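Local coordinates for kappa-carrageenase (Pseudoalteromonas carrageenovora, PDB 1DYP), which hydrolyses internal beta-1,4 linkages of kappa-carrageenan, between D-galactose 4-sulfate and 3,6-anhydro-D-galactose, through this family 16 glycoside hydrolase catalytic domain, at residues T58-E62 / K251-F256; F110-S114 / Q231-H237. The protein carries 1 engineered substitution. Residues are numbered along the deposited sequence.

Contact 1: T58-E62 / K251-F256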
loop_
_atom_site.group_PDB
_atom_site.type_symbol
_atom_site.label_atom_id
_atom_site.label_comp_id
_atom_site.label_asym_id
_atom_site.label_seq_id
_atom_site.Cartn_x
_atom_site.Cartn_y
_atom_site.Cartn_z
ATOM N N THR A 58 -11.294 -7.195 3.365
ATOM C CA THR A 58 -12.288 -7.517 2.360
ATOM C C THR A 58 -12.854 -6.360 1.557
ATOM O O THR A 58 -13.140 -5.295 2.099
ATOM C CB THR A 58 -13.477 -8.240 3.032
ATOM O OG1 THR A 58 -12.995 -9.393 3.733
ATOM C CG2 THR A 58 -14.518 -8.661 2.003
ATOM N N THR A 59 -12.999 -6.581 0.253
ATOM C CA THR A 59 -13.610 -5.591 -0.622
ATOM C C THR A 59 -14.990 -6.166 -0.911
ATOM O O THR A 59 -15.114 -7.320 -1.330
ATOM C CB THR A 59 -12.854 -5.424 -1.949
ATOM O OG1 THR A 59 -11.535 -4.934 -1.690
ATOM C CG2 THR A 59 -13.581 -4.429 -2.850
ATOM N N LYS A 60 -16.021 -5.368 -0.668
ATOM C CA LYS A 60 -17.387 -5.817 -0.885
ATOM C C LYS A 60 -18.108 -4.911 -1.861
ATOM O O LYS A 60 -17.795 -3.726 -1.972
ATOM C CB LYS A 60 -18.178 -5.775 0.426
ATOM C CG LYS A 60 -17.591 -6.524 1.602
ATOM C CD LYS A 60 -18.487 -6.313 2.822
ATOM C CE LYS A 60 -17.964 -7.031 4.058
ATOM N NZ LYS A 60 -18.828 -6.758 5.250
ATOM N N ARG A 61 -19.070 -5.478 -2.577
ATOM C CA ARG A 61 -19.888 -4.670 -3.461
ATOM C C ARG A 61 -20.840 -4.053 -2.440
ATOM O O ARG A 61 -21.611 -4.764 -1.792
ATOM C CB ARG A 61 -20.660 -5.545 -4.444
ATOM C CG ARG A 61 -21.716 -4.795 -5.240
ATOM C CD ARG A 61 -21.126 -3.804 -6.238
ATOM N NE ARG A 61 -22.202 -3.180 -7.001
ATOM C CZ ARG A 61 -22.944 -2.168 -6.565
ATOM N NH1 ARG A 61 -22.720 -1.638 -5.370
ATOM N NH2 ARG A 61 -23.949 -1.716 -7.308
ATOM N N GLU A 62 -20.759 -2.739 -2.271
ATOM C CA GLU A 62 -21.598 -2.057 -1.302
ATOM C C GLU A 62 -21.853 -0.621 -1.713
ATOM O O GLU A 62 -20.982 0.237 -1.583
ATOM C CB GLU A 62 -20.937 -2.103 0.081
ATOM C CG GLU A 62 -21.574 -1.183 1.100
ATOM C CD GLU A 62 -21.149 -1.487 2.524
ATOM O OE1 GLU A 62 -20.073 -2.089 2.729
ATOM O OE2 GLU A 62 -21.904 -1.107 3.443
ATOM N N LYS A 251 -20.155 -2.261 -12.081
ATOM C CA LYS A 251 -20.335 -2.373 -10.639
ATOM C C LYS A 251 -20.911 -3.746 -10.330
ATOM O O LYS A 251 -21.830 -3.895 -9.527
ATOM C CB LYS A 251 -21.255 -1.260 -10.123
ATOM C CG LYS A 251 -22.454 -0.961 -11.000
ATOM C CD LYS A 251 -23.150 0.319 -10.551
ATOM C CE LYS A 251 -24.198 0.761 -11.560
ATOM N NZ LYS A 251 -24.812 2.066 -11.190
ATOM N N SER A 252 -20.347 -4.754 -10.985
ATOM C CA SER A 252 -20.783 -6.128 -10.804
ATOM C C SER A 252 -20.503 -6.635 -9.399
ATOM O O SER A 252 -19.502 -6.269 -8.779
ATOM C CB SER A 252 -20.080 -7.039 -11.812
ATOM O OG SER A 252 -20.454 -8.394 -11.621
ATOM N N ALA A 253 -21.397 -7.485 -8.909
ATOM C CA ALA A 253 -21.256 -8.080 -7.590
ATOM C C ALA A 253 -20.534 -9.420 -7.724
ATOM O O ALA A 253 -20.095 -10.001 -6.734
ATOM C CB ALA A 253 -22.631 -8.285 -6.956
ATOM N N GLU A 254 -20.414 -9.910 -8.956
ATOM C CA GLU A 254 -19.743 -11.181 -9.198
ATOM C C GLU A 254 -18.276 -11.054 -8.817
ATOM O O GLU A 254 -17.612 -10.088 -9.195
ATOM C CB GLU A 254 -19.857 -11.574 -10.672
ATOM C CG GLU A 254 -21.278 -11.571 -11.214
ATOM C CD GLU A 254 -21.355 -12.099 -12.635
ATOM O OE1 GLU A 254 -20.504 -11.709 -13.463
ATOM O OE2 GLU A 254 -22.272 -12.895 -12.929
ATOM N N GLY A 255 -17.777 -12.028 -8.065
ATOM C CA GLY A 255 -16.389 -11.993 -7.649
ATOM C C GLY A 255 -16.216 -11.291 -6.317
ATOM O O GLY A 255 -15.100 -11.167 -5.813
ATOM N N PHE A 256 -17.320 -10.814 -5.751
ATOM C CA PHE A 256 -17.287 -10.139 -4.458
ATOM C C PHE A 256 -18.247 -10.824 -3.497
ATOM O O PHE A 256 -19.273 -11.356 -3.909
ATOM C CB PHE A 256 -17.667 -8.662 -4.603
ATOM C CG PHE A 256 -16.694 -7.873 -5.425
ATOM C CD1 PHE A 256 -16.798 -7.841 -6.812
ATOM C CD2 PHE A 256 -15.639 -7.204 -4.816
ATOM C CE1 PHE A 256 -15.862 -7.155 -7.580
ATOM C CE2 PHE A 256 -14.696 -6.517 -5.575
ATOM C CZ PHE A 256 -14.807 -6.492 -6.958
HETATM O O HOH W 1 -24.697 -3.745 -9.387
#

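Contact 2: F110-S114 / Q231-H237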
loop_
_atom_site.group_PDB
_atom_site.type_symbol
_atom_site.label_atom_id
_atom_site.label_comp_id
_atom_site.label_asym_id
_atom_site.label_seq_id
_atom_site.Cartn_x
_atom_site.Cartn_y
_atom_site.Cartn_z
ATOM N N PHE A 110 -9.773 -11.620 -9.868
ATOM C CA PHE A 110 -8.873 -10.866 -10.730
ATOM C C PHE A 110 -9.419 -10.865 -12.150
ATOM O O PHE A 110 -9.758 -11.917 -12.689
ATOM C CB PHE A 110 -7.472 -11.475 -10.758
ATOM C CG PHE A 110 -6.550 -10.801 -11.737
ATOM C CD1 PHE A 110 -5.983 -9.563 -11.442
ATOM C CD2 PHE A 110 -6.281 -11.382 -12.976
ATOM C CE1 PHE A 110 -5.164 -8.911 -12.363
ATOM C CE2 PHE A 110 -5.464 -10.737 -13.908
ATOM C CZ PHE A 110 -4.904 -9.498 -13.600
ATOM N N PRO A 111 -9.489 -9.687 -12.786
ATOM C CA PRO A 111 -9.084 -8.386 -12.244
ATOM C C PRO A 111 -10.187 -7.716 -11.434
ATOM O O PRO A 111 -11.349 -8.132 -11.479
ATOM C CB PRO A 111 -8.742 -7.593 -13.497
ATOM C CG PRO A 111 -9.781 -8.087 -14.468
ATOM C CD PRO A 111 -9.784 -9.585 -14.227
ATOM N N GLY A 112 -9.813 -6.679 -10.689
ATOM C CA GLY A 112 -10.799 -5.957 -9.905
ATOM C C GLY A 112 -10.294 -5.366 -8.604
ATOM O O GLY A 112 -10.796 -4.332 -8.165
ATOM N N VAL A 113 -9.317 -6.016 -7.975
ATOM C CA VAL A 113 -8.778 -5.516 -6.711
ATOM C C VAL A 113 -7.268 -5.647 -6.630
ATOM O O VAL A 113 -6.661 -6.483 -7.305
ATOM C CB VAL A 113 -9.377 -6.255 -5.488
ATOM C CG1 VAL A 113 -10.889 -6.065 -5.458
ATOM C CG2 VAL A 113 -9.015 -7.734 -5.532
ATOM N N SER A 114 -6.669 -4.821 -5.779
ATOM C CA SER A 114 -5.231 -4.827 -5.598
ATOM C C SER A 114 -4.781 -4.831 -4.143
ATOM O O SER A 114 -4.844 -3.802 -3.457
ATOM C CB SER A 114 -4.603 -3.625 -6.305
ATOM O OG SER A 114 -3.201 -3.582 -6.076
ATOM N N GLN A 231 -6.629 -3.027 0.622
ATOM C CA GLN A 231 -6.998 -3.575 -0.671
ATOM C C GLN A 231 -7.785 -2.521 -1.431
ATOM O O GLN A 231 -8.828 -2.054 -0.972
ATOM C CB GLN A 231 -7.822 -4.850 -0.499
ATOM C CG GLN A 231 -8.171 -5.513 -1.817
ATOM C CD GLN A 231 -8.534 -6.968 -1.652
ATOM O OE1 GLN A 231 -7.658 -7.830 -1.545
ATOM N NE2 GLN A 231 -9.829 -7.253 -1.618
ATOM N N GLY A 232 -7.265 -2.132 -2.588
ATOM C CA GLY A 232 -7.931 -1.119 -3.383
ATOM C C GLY A 232 -8.694 -1.692 -4.559
ATOM O O GLY A 232 -8.532 -2.857 -4.913
ATOM N N LEU A 233 -9.526 -0.855 -5.167
ATOM C CA LEU A 233 -10.328 -1.250 -6.317
ATOM C C LEU A 233 -9.560 -0.911 -7.594
ATOM O O LEU A 233 -8.801 0.064 -7.634
ATOM C CB LEU A 233 -11.664 -0.501 -6.288
ATOM C CG LEU A 233 -12.826 -1.062 -7.105
ATOM C CD1 LEU A 233 -13.279 -2.410 -6.535
ATOM C CD2 LEU A 233 -13.975 -0.059 -7.075
ATOM N N ARG A 234 -9.765 -1.712 -8.637
ATOM C CA ARG A 234 -9.083 -1.508 -9.911
ATOM C C ARG A 234 -9.997 -1.851 -11.081
ATOM O O ARG A 234 -11.147 -2.247 -10.889
ATOM C CB ARG A 234 -7.830 -2.392 -9.984
ATOM C CG ARG A 234 -6.767 -2.082 -8.937
ATOM C CD ARG A 234 -6.122 -0.724 -9.185
ATOM N NE ARG A 234 -4.954 -0.489 -8.333
ATOM C CZ ARG A 234 -5.000 0.042 -7.116
ATOM N NH1 ARG A 234 -6.161 0.402 -6.587
ATOM N NH2 ARG A 234 -3.875 0.225 -6.434
ATOM N N ALA A 235 -9.478 -1.684 -12.292
ATOM C CA ALA A 235 -10.231 -2.015 -13.492
ATOM C C ALA A 235 -10.647 -3.476 -13.319
ATOM O O ALA A 235 -9.887 -4.283 -12.786
ATOM C CB ALA A 235 -9.344 -1.853 -14.724
ATOM N N PRO A 236 -11.826 -3.854 -13.827
ATOM C CA PRO A 236 -12.824 -3.085 -14.577
ATOM C C PRO A 236 -13.790 -2.193 -13.796
ATOM O O PRO A 236 -14.802 -1.764 -14.349
ATOM C CB PRO A 236 -13.572 -4.173 -15.327
ATOM C CG PRO A 236 -13.651 -5.257 -14.282
ATOM C CD PRO A 236 -12.246 -5.265 -13.696
ATOM N N HIS A 237 -13.484 -1.901 -12.537
ATOM C CA HIS A 237 -14.381 -1.089 -11.720
ATOM C C HIS A 237 -13.920 0.342 -11.531
ATOM O O HIS A 237 -14.529 1.105 -10.781
ATOM C CB HIS A 237 -14.552 -1.754 -10.360
ATOM C CG HIS A 237 -14.898 -3.204 -10.457
ATOM N ND1 HIS A 237 -16.052 -3.647 -11.064
ATOM C CD2 HIS A 237 -14.222 -4.312 -10.074
ATOM C CE1 HIS A 237 -16.073 -4.968 -11.052
ATOM N NE2 HIS A 237 -14.973 -5.396 -10.459
HETATM O O HOH W 2 -13.669 -7.691 -10.079
#

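Contact 1: T58-E62 / K251-F256
One direct hydrogen bond joins these segments: R61 NE donates to K251 O at 2.7 Å. Water 1 makes a second link: it accepts from R61 NH2 at 3.0 Å and donates to K251 O at 2.9 Å. The carbonyl lies near the guanidinium plane.

The CA-to-CB bond of R61 points toward the loop, and its CG lies 4.0 Å from A253 CB. F256 packs by its ring on T59, with CE2 3.6 Å from T59 CG2. T59 O meets the edge of that ring, 3.5 Å from F256 CD2.

Within the loop, S252 OG accepts from E254 N at 3.1 Å, an ST turn. A253 to F256 form a type II beta turn, closed by F256 N to A253 O at 3.1 Å. G255 has phi near +91°, where a side chain would jam against the carbonyl of E254.

The contact is at the surface of the family 16 beta-sandwich, a jelly-roll fold. It lays the loop between strands 244-247 and 258-270 against strand 54-70 of the sheet. Strand 75-95 adds Y84, which hydrogen-bonds S252 O and meets the F256 ring. Strand 113-120 adds V113 against F256.

Contact 2: F110-S114 / Q231-H237
Q231 opens the second segment with its CG 3.9 Å from V113 CB. Its amide NE2 hydrogen-bonds T59 OG1. G232 forms the antiparallel hydrogen-bonded pair with S114: S114 N donates to G232 O at 2.8 Å, and G232 N to S114 O at 3.1 Å. A CB on G232 would clash with R234 NH1. L233 is the non-hydrogen-bonded partner of V113, and its CD1 lies 3.5 Å from G112 O.

R234 N donates to G112 O at 2.9 Å, carrying the pairing past the strand ends. The R234 side chain folds back, so that NH1 donates to L233 O at 2.9 Å and S114 CB lies over one guanidinium face. Its NE hydrogen-bonds Q145 OE1. The pairing sets R234, a residue important for substrate recognition, close to the proton donor E142.

A235 O lies 3.6 Å from P111 CB. P236 follows a cis peptide, as does P111, and the rings touch at P111 CG to P236 CD, 3.8 Å. Water 2 lies 2.7 Å from both P111 O and H237 NE2, and H237 ND1 hydrogen-bonds N250 O.

The contact joins the start of strand 113-120 to the end of strand 225-233, neighbours in the curved jelly-roll sheet, beside the tunnel-shaped active site. Strand 75-95 pairs with 225-233 too, and W41 of strand 41-43 touches L233 and R234.

In the fold
From the N terminus the chain first passes 58-62 on strand 54-70, then 110-114. It returns at 231-237, closing the loop of contact 2, and 251-256 then closes the longer loop of contact 1. Contact 2 therefore lies wholly within contact 1 along the sequence. Their centres are 10 Å apart, and they touch. T59 OG1 and Q231 NE2, 2.9 Å apart, make a probable hydrogen bond. F256 packs on both segments of contact 2, with CE1 3.5 Å from H237 NE2 and CE2 3.8 Å from V113 CG1. Together they tie a surface loop and strands 54-70, 113-120 and 225-233 near the substrate-recognition residue R234.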